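Local coordinates for methylxanthine N1-demethylase NdmA (Pseudomonas putida, PDB 6ICN), which catalyses the N1-demethylation of caffeine to theobromine and formaldehyde as a Rieske-type non-heme iron oxygenase, the first step of caffeine degradation, at residues E27-H33 with L342-H346; A177-R181 with D318-E323. All blocks are in the same frame, centred on the assembly; numbering follows the deposited sequence.

Contact 1. Residues E27-H33 with L342-H346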
loop_
_atom_site.group_PDB
_atom_site.type_symbol
_atom_site.label_atom_id
_atom_site.label_comp_id
_atom_site.label_asym_id
_atom_site.label_seq_id
_atom_site.Cartn_x
_atom_site.Cartn_y
_atom_site.Cartn_z
ATOM N N GLU A 27 -4.647 -22.230 -33.438
ATOM C CA GLU A 27 -5.170 -21.058 -34.133
ATOM C C GLU A 27 -4.093 -20.030 -34.444
ATOM O O GLU A 27 -4.209 -19.307 -35.439
ATOM C CB GLU A 27 -6.252 -20.399 -33.274
ATOM C CG GLU A 27 -7.523 -21.219 -33.099
ATOM C CD GLU A 27 -8.359 -21.278 -34.376
ATOM O OE1 GLU A 27 -8.863 -20.209 -34.806
ATOM O OE2 GLU A 27 -8.503 -22.385 -34.947
ATOM N N ARG A 28 -3.047 -19.957 -33.620
ATOM C CA ARG A 28 -2.143 -18.815 -33.600
ATOM C C ARG A 28 -0.828 -19.087 -34.297
ATOM O O ARG A 28 -0.013 -18.170 -34.424
ATOM C CB ARG A 28 -1.863 -18.397 -32.149
ATOM C CG ARG A 28 -3.131 -18.110 -31.349
ATOM C CD ARG A 28 -2.913 -16.914 -30.377
ATOM N NE ARG A 28 -3.467 -15.687 -30.916
ATOM C CZ ARG A 28 -3.139 -14.464 -30.492
ATOM N NH1 ARG A 28 -3.701 -13.365 -31.035
ATOM N NH2 ARG A 28 -2.231 -14.315 -29.535
ATOM N N GLU A 29 -0.599 -20.325 -34.724
ATOM C CA GLU A 29 0.698 -20.678 -35.280
ATOM C C GLU A 29 1.057 -19.781 -36.457
ATOM O O GLU A 29 2.212 -19.361 -36.600
ATOM C CB GLU A 29 0.687 -22.155 -35.685
ATOM C CG GLU A 29 1.901 -22.617 -36.444
ATOM C CD GLU A 29 3.099 -22.890 -35.553
ATOM O OE1 GLU A 29 2.947 -22.883 -34.306
ATOM O OE2 GLU A 29 4.199 -23.124 -36.112
ATOM N N TYR A 30 0.069 -19.439 -37.291
ATOM C CA TYR A 30 0.362 -18.673 -38.494
ATOM C C TYR A 30 0.943 -17.301 -38.162
ATOM O O TYR A 30 1.726 -16.759 -38.946
ATOM C CB TYR A 30 -0.897 -18.553 -39.373
ATOM C CG TYR A 30 -1.869 -17.443 -39.007
ATOM C CD1 TYR A 30 -2.737 -17.571 -37.921
ATOM C CD2 TYR A 30 -1.933 -16.288 -39.758
ATOM C CE1 TYR A 30 -3.622 -16.555 -37.595
ATOM C CE2 TYR A 30 -2.823 -15.265 -39.455
ATOM C CZ TYR A 30 -3.656 -15.406 -38.358
ATOM O OH TYR A 30 -4.535 -14.397 -38.044
ATOM N N LEU A 31 0.605 -16.738 -36.993
ATOM C CA LEU A 31 1.143 -15.428 -36.627
ATOM C C LEU A 31 2.656 -15.442 -36.412
ATOM O O LEU A 31 3.282 -14.382 -36.501
ATOM C CB LEU A 31 0.439 -14.908 -35.364
ATOM C CG LEU A 31 -1.053 -14.627 -35.568
ATOM C CD1 LEU A 31 -1.713 -14.246 -34.225
ATOM C CD2 LEU A 31 -1.237 -13.512 -36.568
ATOM N N ARG A 32 3.253 -16.608 -36.143
ATOM C CA ARG A 32 4.701 -16.688 -35.937
ATOM C C ARG A 32 5.475 -16.315 -37.194
ATOM O O ARG A 32 6.657 -15.979 -37.104
ATOM C CB ARG A 32 5.105 -18.099 -35.478
ATOM C CG ARG A 32 4.477 -18.532 -34.149
ATOM C CD ARG A 32 4.776 -19.993 -33.804
ATOM N NE ARG A 32 6.209 -20.277 -33.758
ATOM C CZ ARG A 32 6.943 -20.212 -32.653
ATOM N NH1 ARG A 32 6.366 -19.882 -31.500
ATOM N NH2 ARG A 32 8.244 -20.479 -32.697
ATOM N N HIS A 33 4.829 -16.339 -38.360
ATOM C CA HIS A 33 5.520 -16.043 -39.610
ATOM C C HIS A 33 5.660 -14.562 -39.902
ATOM O O HIS A 33 6.357 -14.204 -40.855
ATOM C CB HIS A 33 4.787 -16.746 -40.770
ATOM C CG HIS A 33 4.936 -18.229 -40.722
ATOM N ND1 HIS A 33 5.917 -18.896 -41.423
ATOM C CD2 HIS A 33 4.288 -19.170 -39.994
ATOM C CE1 HIS A 33 5.849 -20.183 -41.154
ATOM N NE2 HIS A 33 4.867 -20.378 -40.294
ATOM N N LEU A 342 -5.581 -16.263 -44.312
ATOM C CA LEU A 342 -4.168 -16.466 -44.009
ATOM C C LEU A 342 -3.971 -17.698 -43.141
ATOM O O LEU A 342 -3.030 -18.481 -43.348
ATOM C CB LEU A 342 -3.594 -15.207 -43.336
ATOM C CG LEU A 342 -3.452 -13.980 -44.253
ATOM C CD1 LEU A 342 -3.290 -12.667 -43.488
ATOM C CD2 LEU A 342 -2.275 -14.181 -45.233
ATOM N N LYS A 343 -4.851 -17.888 -42.155
ATOM C CA LYS A 343 -4.771 -19.062 -41.302
ATOM C C LYS A 343 -4.968 -20.346 -42.108
ATOM O O LYS A 343 -4.229 -21.324 -41.926
ATOM C CB LYS A 343 -5.815 -18.948 -40.193
ATOM C CG LYS A 343 -5.848 -20.125 -39.268
ATOM C CD LYS A 343 -6.949 -19.949 -38.234
ATOM C CE LYS A 343 -7.081 -21.196 -37.382
ATOM N NZ LYS A 343 -8.373 -21.902 -37.626
ATOM N N GLU A 344 -5.961 -20.361 -42.998
ATOM C CA GLU A 344 -6.184 -21.542 -43.828
ATOM C C GLU A 344 -5.012 -21.790 -44.770
ATOM O O GLU A 344 -4.556 -22.931 -44.915
ATOM C CB GLU A 344 -7.486 -21.383 -44.618
ATOM C CG GLU A 344 -8.736 -21.419 -43.745
ATOM C CD GLU A 344 -8.846 -22.706 -42.937
ATOM O OE1 GLU A 344 -9.389 -22.655 -41.811
ATOM O OE2 GLU A 344 -8.372 -23.764 -43.430
ATOM N N ALA A 345 -4.504 -20.731 -45.401
ATOM C CA ALA A 345 -3.391 -20.877 -46.335
ATOM C C ALA A 345 -2.125 -21.355 -45.634
ATOM O O ALA A 345 -1.356 -22.142 -46.200
ATOM C CB ALA A 345 -3.145 -19.559 -47.056
ATOM N N HIS A 346 -1.876 -20.888 -44.404
ATOM C CA HIS A 346 -0.722 -21.390 -43.665
ATOM C C HIS A 346 -0.758 -22.915 -43.537
ATOM O O HIS A 346 0.283 -23.578 -43.637
ATOM C CB HIS A 346 -0.661 -20.725 -42.284
ATOM C CG HIS A 346 0.231 -21.431 -41.313
ATOM N ND1 HIS A 346 -0.226 -22.411 -40.459
ATOM C CD2 HIS A 346 1.561 -21.314 -41.074
ATOM C CE1 HIS A 346 0.778 -22.859 -39.726
ATOM N NE2 HIS A 346 1.874 -22.213 -40.084
HETATM O O HOH W 1 4.351 -22.912 -39.312
#

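Contact 2. Residues A177-R181 with D318-E323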
loop_
_atom_site.group_PDB
_atom_site.type_symbol
_atom_site.label_atom_id
_atom_site.label_comp_id
_atom_site.label_asym_id
_atom_site.label_seq_id
_atom_site.Cartn_x
_atom_site.Cartn_y
_atom_site.Cartn_z
ATOM N N ALA A 177 -6.227 -7.026 -23.898
ATOM C CA ALA A 177 -7.033 -7.301 -25.082
ATOM C C ALA A 177 -6.106 -7.840 -26.159
ATOM O O ALA A 177 -4.898 -7.600 -26.136
ATOM C CB ALA A 177 -7.762 -6.050 -25.580
ATOM N N THR A 178 -6.685 -8.582 -27.101
ATOM C CA THR A 178 -5.898 -9.200 -28.158
ATOM C C THR A 178 -5.528 -8.201 -29.252
ATOM O O THR A 178 -6.136 -7.137 -29.414
ATOM C CB THR A 178 -6.662 -10.360 -28.782
ATOM O OG1 THR A 178 -7.849 -9.853 -29.424
ATOM C CG2 THR A 178 -7.017 -11.392 -27.722
ATOM N N ALA A 179 -4.519 -8.584 -30.045
ATOM C CA ALA A 179 -4.074 -7.717 -31.129
ATOM C C ALA A 179 -5.156 -7.555 -32.193
ATOM O O ALA A 179 -5.308 -6.473 -32.754
ATOM C CB ALA A 179 -2.786 -8.264 -31.741
ATOM N N GLU A 180 -5.927 -8.610 -32.461
ATOM C CA GLU A 180 -7.050 -8.495 -33.392
ATOM C C GLU A 180 -8.094 -7.488 -32.900
ATOM O O GLU A 180 -8.564 -6.640 -33.669
ATOM C CB GLU A 180 -7.688 -9.876 -33.609
ATOM C CG GLU A 180 -6.772 -10.906 -34.290
ATOM C CD GLU A 180 -5.856 -11.692 -33.318
ATOM O OE1 GLU A 180 -5.824 -11.411 -32.080
ATOM O OE2 GLU A 180 -5.154 -12.622 -33.795
ATOM N N ARG A 181 -8.474 -7.557 -31.613
ATOM C CA ARG A 181 -9.463 -6.601 -31.123
ATOM C C ARG A 181 -8.900 -5.185 -31.107
ATOM O O ARG A 181 -9.630 -4.218 -31.353
ATOM C CB ARG A 181 -9.959 -7.027 -29.731
ATOM C CG ARG A 181 -10.734 -8.356 -29.770
ATOM C CD ARG A 181 -12.042 -8.161 -29.106
ATOM N NE ARG A 181 -12.784 -9.370 -28.763
ATOM C CZ ARG A 181 -13.999 -9.643 -29.246
ATOM N NH1 ARG A 181 -14.551 -8.829 -30.136
ATOM N NH2 ARG A 181 -14.650 -10.720 -28.833
ATOM N N ASP A 318 -11.060 -13.569 -27.866
ATOM C CA ASP A 318 -11.109 -13.788 -29.310
ATOM C C ASP A 318 -12.553 -13.739 -29.781
ATOM O O ASP A 318 -13.418 -14.389 -29.187
ATOM C CB ASP A 318 -10.507 -15.148 -29.670
ATOM C CG ASP A 318 -9.046 -15.282 -29.254
ATOM O OD1 ASP A 318 -8.253 -14.358 -29.522
ATOM O OD2 ASP A 318 -8.687 -16.320 -28.664
ATOM N N ALA A 319 -12.799 -13.008 -30.869
ATOM C CA ALA A 319 -14.160 -12.812 -31.365
ATOM C C ALA A 319 -14.768 -14.139 -31.819
ATOM O O ALA A 319 -14.204 -14.801 -32.705
ATOM C CB ALA A 319 -14.168 -11.800 -32.513
ATOM N N PRO A 320 -15.878 -14.573 -31.232
ATOM C CA PRO A 320 -16.531 -15.810 -31.671
ATOM C C PRO A 320 -17.434 -15.575 -32.878
ATOM O O PRO A 320 -17.728 -14.446 -33.282
ATOM C CB PRO A 320 -17.363 -16.246 -30.457
ATOM C CG PRO A 320 -17.081 -15.235 -29.366
ATOM C CD PRO A 320 -16.508 -14.019 -30.023
ATOM N N ALA A 321 -17.904 -16.696 -33.429
ATOM C CA ALA A 321 -18.768 -16.666 -34.602
ATOM C C ALA A 321 -20.128 -16.037 -34.325
ATOM O O ALA A 321 -20.831 -15.670 -35.275
ATOM C CB ALA A 321 -18.950 -18.086 -35.138
ATOM N N ASP A 322 -20.519 -15.888 -33.056
ATOM C CA ASP A 322 -21.854 -15.379 -32.787
ATOM C C ASP A 322 -21.948 -13.859 -32.807
ATOM O O ASP A 322 -23.058 -13.334 -32.654
ATOM C CB ASP A 322 -22.398 -15.936 -31.454
ATOM C CG ASP A 322 -21.558 -15.536 -30.237
ATOM O OD1 ASP A 322 -20.518 -14.863 -30.406
ATOM O OD2 ASP A 322 -21.937 -15.931 -29.106
ATOM N N GLU A 323 -20.852 -13.129 -33.025
ATOM C CA GLU A 323 -20.979 -11.676 -33.086
ATOM C C GLU A 323 -21.792 -11.262 -34.306
ATOM O O GLU A 323 -21.725 -11.884 -35.375
ATOM C CB GLU A 323 -19.605 -11.007 -33.087
ATOM C CG GLU A 323 -18.898 -11.174 -31.730
ATOM C CD GLU A 323 -17.607 -10.371 -31.576
ATOM O OE1 GLU A 323 -17.155 -10.204 -30.416
ATOM O OE2 GLU A 323 -17.043 -9.916 -32.597
HETATM O O HOH W 2 -8.377 -12.149 -30.988
#

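Contact 1. Residues E27-H33 with L342-H346
Tyr30 slots against the helical turn of residues 342-346, with Lys343 over one face of its phenol ring and CA and CB of Tyr30 laid over the imidazole of His346. CB of Lys343 stands 4.2 Å from the Tyr30 ring centroid, only 17° off the ring normal, a CH-pi contact; CD2 of Leu31 sits on the opposite face, so the ring is sandwiched. The Tyr30 ring reaches this slot because CG lies between the backbone N and the carbonyl carbon (chi1 83°), and CB of Leu342 approaches it obliquely, 4.0 Å from Tyr30 CE2. A second CH-pi contact runs the other way, from Tyr30 CA to the His346 ring centroid at 4.0 Å. The edge of that imidazole faces His33, whose ring plane is tilted 60° from it, while one water bonds to NE2 of both histidines and donates to Glu29 OE2, tying three polar groups together. Beyond the ring, the Lys343 chain runs extended to CE and bends only at its last torsion, which brings NZ 2.7 Å from Glu27 OE2, above the carboxylate plane, in a salt bridge. The arrangement docks the N-terminal segment that leads into strand 35-40 of the Rieske domain onto helix 330-348, near the C-terminal end of the chain.

Contact 2. Residues A177-R181 with D318-E323
Arg181 lays one face of its guanidinium over Ala319, whose CA comes within 3.3 Å of Arg181 NH2. This joins the first turn of helix 179-186, in the C-terminal oxygenase domain, to the loop between helices 293-313 and 330-348, where Pro320 to Glu323 form a type I beta turn. That turn presents Glu323 to the edge of the guanidinium, and NH1 and NH2 of Arg181 grip the same oxygen, OE1, end-on at 3.0 Å each. Glu323 OE1 lies in the guanidinium plane and both bonds are moderately bent; NH1 meets the syn lone pair, while NH2 approaches on the syn side but 33° out of the carboxylate plane, the two planes being turned 43° apart. Both partners are also held from outside: Arg181 donates through NH2 to the carbonyl of Pro316 and through NE to that of Lys317, which fixes the rotation of the group, while Glu323 OE2 pairs with Arg336 and OE1 is hydrogen-bonded to Ser84 OG of the second subunit. Were Arg181 replaced by alanine, Glu323 would probably lose one of its two cationic mates, the carbonyls of Pro316 and Lys317 would lose these donors, and a gap would open over Ala319. At the helix start Thr178 is the N-cap: with OG1 between the backbone N and the carbonyl carbon (chi1 64°), it accepts from Arg181 N at 3.2 Å in a nearly straight bond. The same hydroxyl donates to a water, which in turn donates to Glu180 OE1 and to Asp318 OD1. These two carboxylate oxygens are 4.6 Å apart, and the water between them and the salt bridge of Glu180 to Arg28 probably ease their repulsion; the water oxygen lies 2.7 Å from Asp318 OD1.

Contact 1 and contact 2 lie about 16 Å apart between centres, with contact 2 nested in the chain loop that contact 1 closes. They touch directly: Arg28 NH1 forms a 3.1 Å salt bridge with Glu180 OE1, and Leu31 CD1 packs 3.8 Å from Glu180 OE2. Helix 330-348 serves both, carrying Lys343 and His346 to the N-terminal segment and Arg336 to Glu323. Neither contact includes a residue of the metal or caffeine sites; the Arg181 side chain is about 12 Å from the bound cobalt and about 13 Å from caffeine. Contact 2 does reach the subunit interface, where Glu323 packs on His82 of the second subunit, which lines the [2Fe-2S] cluster pocket there.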